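Side-chain contacts in carboxylase (Deinococcus radiodurans, PDB 5H80), which probably uses ATP and bicarbonate to carboxylate biotin, as the biotin carboxylase domain of a single-chain bacterial carboxylase: residues 264-269 with 454-459; 394-397 with 403-406; 421-426 with 446-451. All coordinates share one frame; numbering follows the deposited sequence. Where two conformers were deposited one is given.

Interaction 1 of 3, residues 264-269 with 454-459; sequences QKLLEF and STNLAF
At the start of helix 457-465, residues N456 and F459 meet L266 of strand 264-270, part of the five-stranded antiparallel sheet. L266 divides its two methyl groups between them. CD2 lies beside the amide of N456, 3.9 Å from ND2, the two side chains running antiparallel, flank to flank. CD1 comes to the rim of the F459 ring near its plane, 4.1 Å from CE2, and here the leucine stands crosswise to the phenylalanine. F459 swings CG anti to its backbone N (chi1 -171°), which carries the ring toward the strand although its CB does not point there. Both polar atoms of the amide that L266 touches are bonded to the neighbouring strand 367-374: N456 ND2 donates to the carbonyl of R372, and OD1 accepts from the backbone N of N374. N456 occupies the N-cap position but makes no capping bond; one residue earlier, T455 OG1 accepts from L457 N at 3.1 Å, an ST turn. The contact is small and buried. Beyond it, L486 and V487 of helix 483-490 pack on F459, R261 makes a cation-pi contact with that ring, and L266 also leans on N374 of strand 367-374.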
loop_
_atom_site.group_PDB
_atom_site.type_symbol
_atom_site.label_atom_id
_atom_site.label_comp_id
_atom_site.label_asym_id
_atom_site.label_seq_id
_atom_site.Cartn_x
_atom_site.Cartn_y
_atom_site.Cartn_z
ATOM N N GLN A 264 18.460 18.368 6.487
ATOM C CA GLN A 264 17.423 17.782 5.588
ATOM C C GLN A 264 17.156 16.283 5.926
ATOM O O GLN A 264 18.043 15.463 5.875
ATOM C CB GLN A 264 17.860 17.851 4.127
ATOM C CG GLN A 264 18.410 19.186 3.621
ATOM C CD GLN A 264 17.783 20.392 4.290
ATOM O OE1 GLN A 264 18.269 20.866 5.328
ATOM N NE2 GLN A 264 16.709 20.905 3.703
ATOM N N LYS A 265 15.940 15.943 6.239
ATOM C CA LYS A 265 15.549 14.600 6.595
ATOM C C LYS A 265 15.614 13.660 5.372
ATOM O O LYS A 265 15.338 14.132 4.247
ATOM C CB LYS A 265 14.118 14.654 7.191
ATOM C CG LYS A 265 13.928 15.425 8.506
ATOM C CD LYS A 265 12.438 15.731 8.797
ATOM C CE LYS A 265 12.221 16.526 10.063
ATOM N NZ LYS A 265 10.825 16.987 10.322
ATOM N N LEU A 266 16.171 12.459 5.503
ATOM C CA LEU A 266 16.288 11.502 4.438
ATOM C C LEU A 266 15.499 10.243 4.721
ATOM O O LEU A 266 14.919 9.698 3.789
ATOM C CB LEU A 266 17.751 11.076 4.132
ATOM C CG LEU A 266 18.611 12.192 3.584
ATOM C CD1 LEU A 266 20.066 11.776 3.554
ATOM C CD2 LEU A 266 18.089 12.509 2.170
ATOM N N LEU A 267 15.552 9.725 5.947
ATOM C CA LEU A 267 14.856 8.459 6.321
ATOM C C LEU A 267 13.962 8.731 7.532
ATOM O O LEU A 267 14.362 9.418 8.471
ATOM C CB LEU A 267 15.745 7.281 6.678
ATOM C CG LEU A 267 16.658 6.799 5.592
ATOM C CD1 LEU A 267 17.751 5.964 6.123
ATOM C CD2 LEU A 267 15.890 6.099 4.427
ATOM N N GLU A 268 12.688 8.416 7.426
ATOM C CA GLU A 268 11.771 8.772 8.517
ATOM C C GLU A 268 11.061 7.484 8.899
ATOM O O GLU A 268 10.421 6.873 8.059
ATOM C CB GLU A 268 10.839 9.882 8.022
ATOM C CG GLU A 268 11.665 11.154 7.644
ATOM C CD GLU A 268 11.133 11.935 6.479
ATOM O OE1 GLU A 268 10.884 11.350 5.408
ATOM O OE2 GLU A 268 10.987 13.150 6.670
ATOM N N PHE A 269 11.053 7.162 10.188
ATOM C CA PHE A 269 10.534 5.880 10.724
ATOM C C PHE A 269 9.249 6.067 11.598
ATOM O O PHE A 269 9.092 7.009 12.320
ATOM C CB PHE A 269 11.624 5.201 11.512
ATOM C CG PHE A 269 12.737 4.817 10.743
ATOM C CD1 PHE A 269 12.908 3.499 10.371
ATOM C CD2 PHE A 269 13.728 5.721 10.369
ATOM C CE1 PHE A 269 13.992 3.107 9.699
ATOM C CE2 PHE A 269 14.875 5.280 9.697
ATOM C CZ PHE A 269 14.949 3.994 9.283
ATOM N N SER A 454 20.557 12.512 -12.229
ATOM C CA SER A 454 21.225 11.773 -11.175
ATOM C C SER A 454 20.323 11.825 -9.921
ATOM O O SER A 454 19.676 12.856 -9.671
ATOM C CB SER A 454 22.633 12.290 -10.850
ATOM O OG SER A 454 23.447 12.121 -12.001
ATOM N N THR A 455 20.398 10.761 -9.145
ATOM C CA THR A 455 19.700 10.612 -7.868
ATOM C C THR A 455 20.582 10.137 -6.669
ATOM O O THR A 455 21.728 9.618 -6.797
ATOM C CB THR A 455 18.477 9.627 -7.971
ATOM O OG1 THR A 455 18.895 8.255 -7.877
ATOM C CG2 THR A 455 17.595 9.856 -9.200
ATOM N N ASN A 456 19.939 10.208 -5.505
ATOM C CA ASN A 456 20.423 9.678 -4.256
ATOM C C ASN A 456 20.135 8.164 -4.033
ATOM O O ASN A 456 20.342 7.668 -2.969
ATOM C CB ASN A 456 20.084 10.571 -3.044
ATOM C CG ASN A 456 18.619 10.526 -2.631
ATOM O OD1 ASN A 456 17.799 10.020 -3.398
ATOM N ND2 ASN A 456 18.281 11.094 -1.502
ATOM N N LEU A 457 19.636 7.454 -5.017
ATOM C CA LEU A 457 19.297 6.061 -4.747
ATOM C C LEU A 457 20.422 5.183 -4.199
ATOM O O LEU A 457 20.213 4.434 -3.226
ATOM C CB LEU A 457 18.615 5.381 -5.903
ATOM C CG LEU A 457 17.207 5.812 -6.261
ATOM C CD1 LEU A 457 16.988 5.442 -7.690
ATOM C CD2 LEU A 457 16.150 5.100 -5.393
ATOM N N ALA A 458 21.630 5.331 -4.710
ATOM C CA ALA A 458 22.797 4.604 -4.085
ATOM C C ALA A 458 23.120 5.024 -2.696
ATOM O O ALA A 458 23.475 4.204 -1.865
ATOM C CB ALA A 458 24.068 4.709 -4.966
ATOM N N PHE A 459 23.070 6.325 -2.433
ATOM C CA PHE A 459 23.302 6.814 -1.111
ATOM C C PHE A 459 22.305 6.303 -0.027
ATOM O O PHE A 459 22.725 5.886 1.040
ATOM C CB PHE A 459 23.388 8.271 -1.158
ATOM C CG PHE A 459 23.837 8.880 0.124
ATOM C CD1 PHE A 459 25.209 8.962 0.413
ATOM C CD2 PHE A 459 22.958 9.397 1.027
ATOM C CE1 PHE A 459 25.665 9.519 1.593
ATOM C CE2 PHE A 459 23.422 9.909 2.208
ATOM C CZ PHE A 459 24.745 10.012 2.502
#

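Interaction 2 of 3, residues 394-397 with 403-406; sequences FTPP and RVDT
This is a largely apolar contact between the edge strand 402-406 of the five-stranded sheet and the two prolines that follow strand 393-395, with an aromatic ring at one end. V404, P396 and P397 form the centre. V404 has two conformers; in the one described, CG1 lies 3.9 Å from P396 CB, and CG2 lies 3.9 Å from P397 CD. With CG1 anti to the backbone N (chi1 -180°), CG1 packs on P396 alone, while CG2 sits between P396 CB and the ring of P397. Two residues along, T406 OG1 approaches the F394 ring obliquely, 3.8 Å from CZ; this is not a hydrogen bond, the hydroxyl being bonded to L422 O of the adjacent strand 421-429. On the other side of strand 402-406, R403 grips D405 side-on, with NE to OD1 at 2.7 Å and NH2 to OD2 at 2.9 Å, both carboxylate oxygens being met on their syn sides; R403 NH1 also pairs with E329 and E330. No hydrogen bond joins the two segments, and their meeting therefore rests on van der Waals fit, with the charged pair kept to the opposite side of the strand.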
loop_
_atom_site.group_PDB
_atom_site.type_symbol
_atom_site.label_atom_id
_atom_site.label_comp_id
_atom_site.label_asym_id
_atom_site.label_seq_id
_atom_site.Cartn_x
_atom_site.Cartn_y
_atom_site.Cartn_z
ATOM N N PHE A 394 11.528 6.085 -15.691
ATOM C CA PHE A 394 11.040 6.323 -14.326
ATOM C C PHE A 394 9.987 5.284 -13.988
ATOM O O PHE A 394 8.882 5.371 -14.448
ATOM C CB PHE A 394 10.464 7.760 -14.231
ATOM C CG PHE A 394 10.283 8.235 -12.819
ATOM C CD1 PHE A 394 11.359 8.740 -12.073
ATOM C CD2 PHE A 394 9.029 8.147 -12.203
ATOM C CE1 PHE A 394 11.178 9.203 -10.778
ATOM C CE2 PHE A 394 8.845 8.580 -10.870
ATOM C CZ PHE A 394 9.928 9.131 -10.181
ATOM N N THR A 395 10.345 4.278 -13.178
ATOM C CA THR A 395 9.488 3.117 -12.917
ATOM C C THR A 395 9.719 2.834 -11.423
ATOM O O THR A 395 10.667 2.168 -11.046
ATOM C CB THR A 395 9.836 1.913 -13.768
ATOM O OG1 THR A 395 9.858 2.342 -15.147
ATOM C CG2 THR A 395 8.815 0.837 -13.590
ATOM N N PRO A 396 8.890 3.478 -10.608
ATOM C CA PRO A 396 9.053 3.315 -9.133
ATOM C C PRO A 396 8.715 1.885 -8.714
ATOM O O PRO A 396 8.039 1.182 -9.437
ATOM C CB PRO A 396 8.039 4.330 -8.553
ATOM C CG PRO A 396 7.846 5.313 -9.645
ATOM C CD PRO A 396 7.866 4.497 -10.923
ATOM N N PRO A 397 9.229 1.452 -7.544
ATOM C CA PRO A 397 8.909 0.178 -6.960
ATOM C C PRO A 397 7.455 0.031 -6.657
ATOM O O PRO A 397 6.787 1.007 -6.449
ATOM C CB PRO A 397 9.731 0.121 -5.653
ATOM C CG PRO A 397 10.035 1.521 -5.367
ATOM C CD PRO A 397 9.964 2.322 -6.616
ATOM N N ARG A 403 4.621 1.774 -1.040
ATOM C CA ARG A 403 3.767 2.842 -1.540
ATOM C C ARG A 403 4.733 3.935 -2.017
ATOM O O ARG A 403 5.684 4.268 -1.297
ATOM C CB ARG A 403 2.943 3.429 -0.393
ATOM C CG ARG A 403 2.451 4.850 -0.610
ATOM C CD ARG A 403 1.595 5.332 0.531
ATOM N NE ARG A 403 1.275 6.745 0.375
ATOM C CZ ARG A 403 0.523 7.421 1.289
ATOM N NH1 ARG A 403 0.024 6.832 2.399
ATOM N NH2 ARG A 403 0.242 8.738 1.096
ATOM N N VAL A 404 4.420 4.540 -3.163
ATOM C CA VAL A 404 5.236 5.635 -3.712
ATOM C C VAL A 404 4.386 6.858 -4.039
ATOM O O VAL A 404 3.492 6.759 -4.852
ATOM C CB VAL A 404 5.999 5.218 -4.986
ATOM C CG1 VAL A 404 6.839 6.397 -5.518
ATOM C CG2 VAL A 404 6.948 4.049 -4.744
ATOM N N ASP A 405 4.738 8.005 -3.438
ATOM C CA ASP A 405 4.056 9.270 -3.652
ATOM C C ASP A 405 5.038 10.156 -4.496
ATOM O O ASP A 405 6.164 10.524 -4.042
ATOM C CB ASP A 405 3.622 10.040 -2.360
ATOM C CG ASP A 405 2.474 9.384 -1.613
ATOM O OD1 ASP A 405 2.262 8.138 -1.778
ATOM O OD2 ASP A 405 1.725 10.087 -0.940
ATOM N N THR A 406 4.576 10.512 -5.695
ATOM C CA THR A 406 5.378 11.298 -6.658
ATOM C C THR A 406 4.394 12.203 -7.494
ATOM O O THR A 406 3.194 12.125 -7.429
ATOM C CB THR A 406 6.273 10.370 -7.517
ATOM O OG1 THR A 406 7.248 11.068 -8.366
ATOM C CG2 THR A 406 5.425 9.432 -8.362
#

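Interaction 3 of 3, residues 421-426 with 446-451; sequences LLAKVV and SEFQIA
The F448 ring is the main projection here, pushed from the turn before strand 449-451 against strand 421-429. It enters the shallow recess over A423, where a single methyl is all the side chain there is. A423 CB lies at the ring's edge and in its plane, 3.7 Å from CZ. V425, two residues on, forms one wall of the recess: its CG2 comes obliquely to the ring, 3.8 Å from CE1. I450, from the same segment as F448, lays CD1 over one ring face, riding 3.6 Å above it and displaced to its margin. That methyl also reaches across to L422, with the two CD1 atoms 4.5 Å apart, a looser touch beside the tight one. The extended I450 chain (chi2 179°) carries CD1 far enough to do both. Were F448 reduced to an alanine, V425 CG2 and I450 CD1 would probably lose the ring they pack on, and a gap would open over A423. F394 meets F448 edge-to-face, while P396 and P397 also touch it. L422 and A423 both face V373 of strand 367-374, a classic beta bulge, and both of their side chains turn toward the 446-451 segment. A hydrophobic layer between a main sheet and a small two-stranded one, here 393-395 with 449-451, is what the arrangement amounts to within the biotin carboxylase C-terminal domain.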
loop_
_atom_site.group_PDB
_atom_site.type_symbol
_atom_site.label_atom_id
_atom_site.label_comp_id
_atom_site.label_asym_id
_atom_site.label_seq_id
_atom_site.Cartn_x
_atom_site.Cartn_y
_atom_site.Cartn_z
ATOM N N LEU A 421 13.197 16.907 -4.466
ATOM C CA LEU A 421 12.396 15.664 -4.281
ATOM C C LEU A 421 11.803 15.186 -5.562
ATOM O O LEU A 421 11.053 15.946 -6.275
ATOM C CB LEU A 421 11.396 15.905 -3.241
ATOM C CG LEU A 421 10.596 14.655 -2.776
ATOM C CD1 LEU A 421 11.477 13.711 -1.981
ATOM C CD2 LEU A 421 9.446 15.168 -1.925
ATOM N N LEU A 422 12.034 13.924 -5.849
ATOM C CA LEU A 422 11.440 13.237 -7.013
ATOM C C LEU A 422 10.343 12.262 -6.591
ATOM O O LEU A 422 9.292 12.230 -7.211
ATOM C CB LEU A 422 12.482 12.424 -7.754
ATOM C CG LEU A 422 13.561 13.163 -8.642
ATOM C CD1 LEU A 422 14.592 12.145 -9.135
ATOM C CD2 LEU A 422 12.899 14.010 -9.728
ATOM N N ALA A 423 10.612 11.498 -5.487
ATOM C CA ALA A 423 9.558 10.611 -5.003
ATOM C C ALA A 423 9.763 10.221 -3.553
ATOM O O ALA A 423 10.908 10.146 -3.091
ATOM C CB ALA A 423 9.514 9.346 -5.865
ATOM N N LYS A 424 8.685 9.871 -2.893
ATOM C CA LYS A 424 8.795 9.330 -1.537
ATOM C C LYS A 424 8.425 7.835 -1.553
ATOM O O LYS A 424 7.390 7.558 -2.016
ATOM C CB LYS A 424 7.978 10.077 -0.546
ATOM C CG LYS A 424 8.164 11.608 -0.558
ATOM C CD LYS A 424 7.275 12.352 0.459
ATOM C CE LYS A 424 5.751 12.199 0.304
ATOM N NZ LYS A 424 4.862 13.059 1.145
ATOM N N VAL A 425 9.289 6.981 -1.048
ATOM C CA VAL A 425 9.062 5.551 -1.013
ATOM C C VAL A 425 8.833 5.116 0.388
ATOM O O VAL A 425 9.743 5.250 1.244
ATOM C CB VAL A 425 10.247 4.794 -1.592
ATOM C CG1 VAL A 425 10.124 3.208 -1.509
ATOM C CG2 VAL A 425 10.498 5.268 -3.044
ATOM N N VAL A 426 7.657 4.533 0.619
ATOM C CA VAL A 426 7.229 4.171 1.967
ATOM C C VAL A 426 7.180 2.658 1.970
ATOM O O VAL A 426 6.517 2.072 1.084
ATOM C CB VAL A 426 5.926 4.780 2.403
ATOM C CG1 VAL A 426 5.580 4.442 3.816
ATOM C CG2 VAL A 426 5.981 6.336 2.210
ATOM N N SER A 446 16.050 -0.728 -4.830
ATOM C CA SER A 446 16.883 -1.329 -5.876
ATOM C C SER A 446 16.044 -1.584 -7.061
ATOM O O SER A 446 16.625 -1.700 -8.210
ATOM C CB SER A 446 17.478 -2.654 -5.372
ATOM O OG SER A 446 16.481 -3.721 -5.364
ATOM N N GLU A 447 14.705 -1.560 -6.944
ATOM C CA GLU A 447 13.807 -1.703 -8.083
ATOM C C GLU A 447 13.382 -0.377 -8.687
ATOM O O GLU A 447 12.588 -0.338 -9.607
ATOM C CB GLU A 447 12.547 -2.513 -7.664
ATOM C CG GLU A 447 12.828 -3.983 -7.529
ATOM C CD GLU A 447 11.766 -4.906 -6.922
ATOM O OE1 GLU A 447 10.581 -4.502 -6.763
ATOM O OE2 GLU A 447 12.190 -6.066 -6.520
ATOM N N PHE A 448 13.879 0.722 -8.140
ATOM C CA PHE A 448 13.588 2.032 -8.693
ATOM C C PHE A 448 14.489 2.410 -9.875
ATOM O O PHE A 448 15.624 2.812 -9.680
ATOM C CB PHE A 448 13.695 3.082 -7.595
ATOM C CG PHE A 448 12.764 4.277 -7.742
ATOM C CD1 PHE A 448 12.376 4.913 -6.573
ATOM C CD2 PHE A 448 12.310 4.812 -8.978
ATOM C CE1 PHE A 448 11.539 6.028 -6.577
ATOM C CE2 PHE A 448 11.468 5.971 -9.019
ATOM C CZ PHE A 448 11.059 6.568 -7.794
ATOM N N GLN A 449 13.894 2.349 -11.048
ATOM C CA GLN A 449 14.626 2.571 -12.352
ATOM C C GLN A 449 14.405 4.019 -12.671
ATOM O O GLN A 449 13.260 4.418 -12.835
ATOM C CB GLN A 449 13.987 1.773 -13.480
ATOM C CG GLN A 449 13.924 0.286 -13.338
ATOM C CD GLN A 449 13.479 -0.367 -14.625
ATOM O OE1 GLN A 449 14.234 -0.421 -15.599
ATOM N NE2 GLN A 449 12.251 -0.862 -14.644
ATOM N N ILE A 450 15.467 4.806 -12.569
ATOM C CA ILE A 450 15.483 6.143 -13.024
ATOM C C ILE A 450 16.649 6.286 -14.039
ATOM O O ILE A 450 17.757 5.871 -13.741
ATOM C CB ILE A 450 15.663 7.131 -11.847
ATOM C CG1 ILE A 450 14.603 6.817 -10.781
ATOM C CG2 ILE A 450 15.507 8.571 -12.323
ATOM C CD1 ILE A 450 14.673 7.695 -9.557
ATOM N N ALA A 451 16.346 6.859 -15.198
ATOM C CA ALA A 451 17.378 7.272 -16.188
ATOM C C ALA A 451 17.138 8.712 -16.681
ATOM O O ALA A 451 15.973 9.136 -16.811
ATOM C CB ALA A 451 17.386 6.284 -17.342
#

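All three contacts use the same five-stranded antiparallel sheet. Interactions 2 and 3 are the closest, their centres about 6 Å apart: strands 402-406 and 421-429 are neighbours there, 393-395 and 449-451 pair in the small sheet, and P397 CD lies 3.5 Å from F448 CD1. Interaction 1 has its centre about 10 Å from that of interaction 3 and touches it through T455 and L457, with T455 CG2 3.7 Å from I450 CD1. Interactions 1 and 2 do not touch, their nearest atoms being about 7 Å apart. Along the chain, the loop closed by interaction 1 encloses both others. The segments of interactions 2 and 3 also meet the second subunit, where E447 pairs with R49 of that chain.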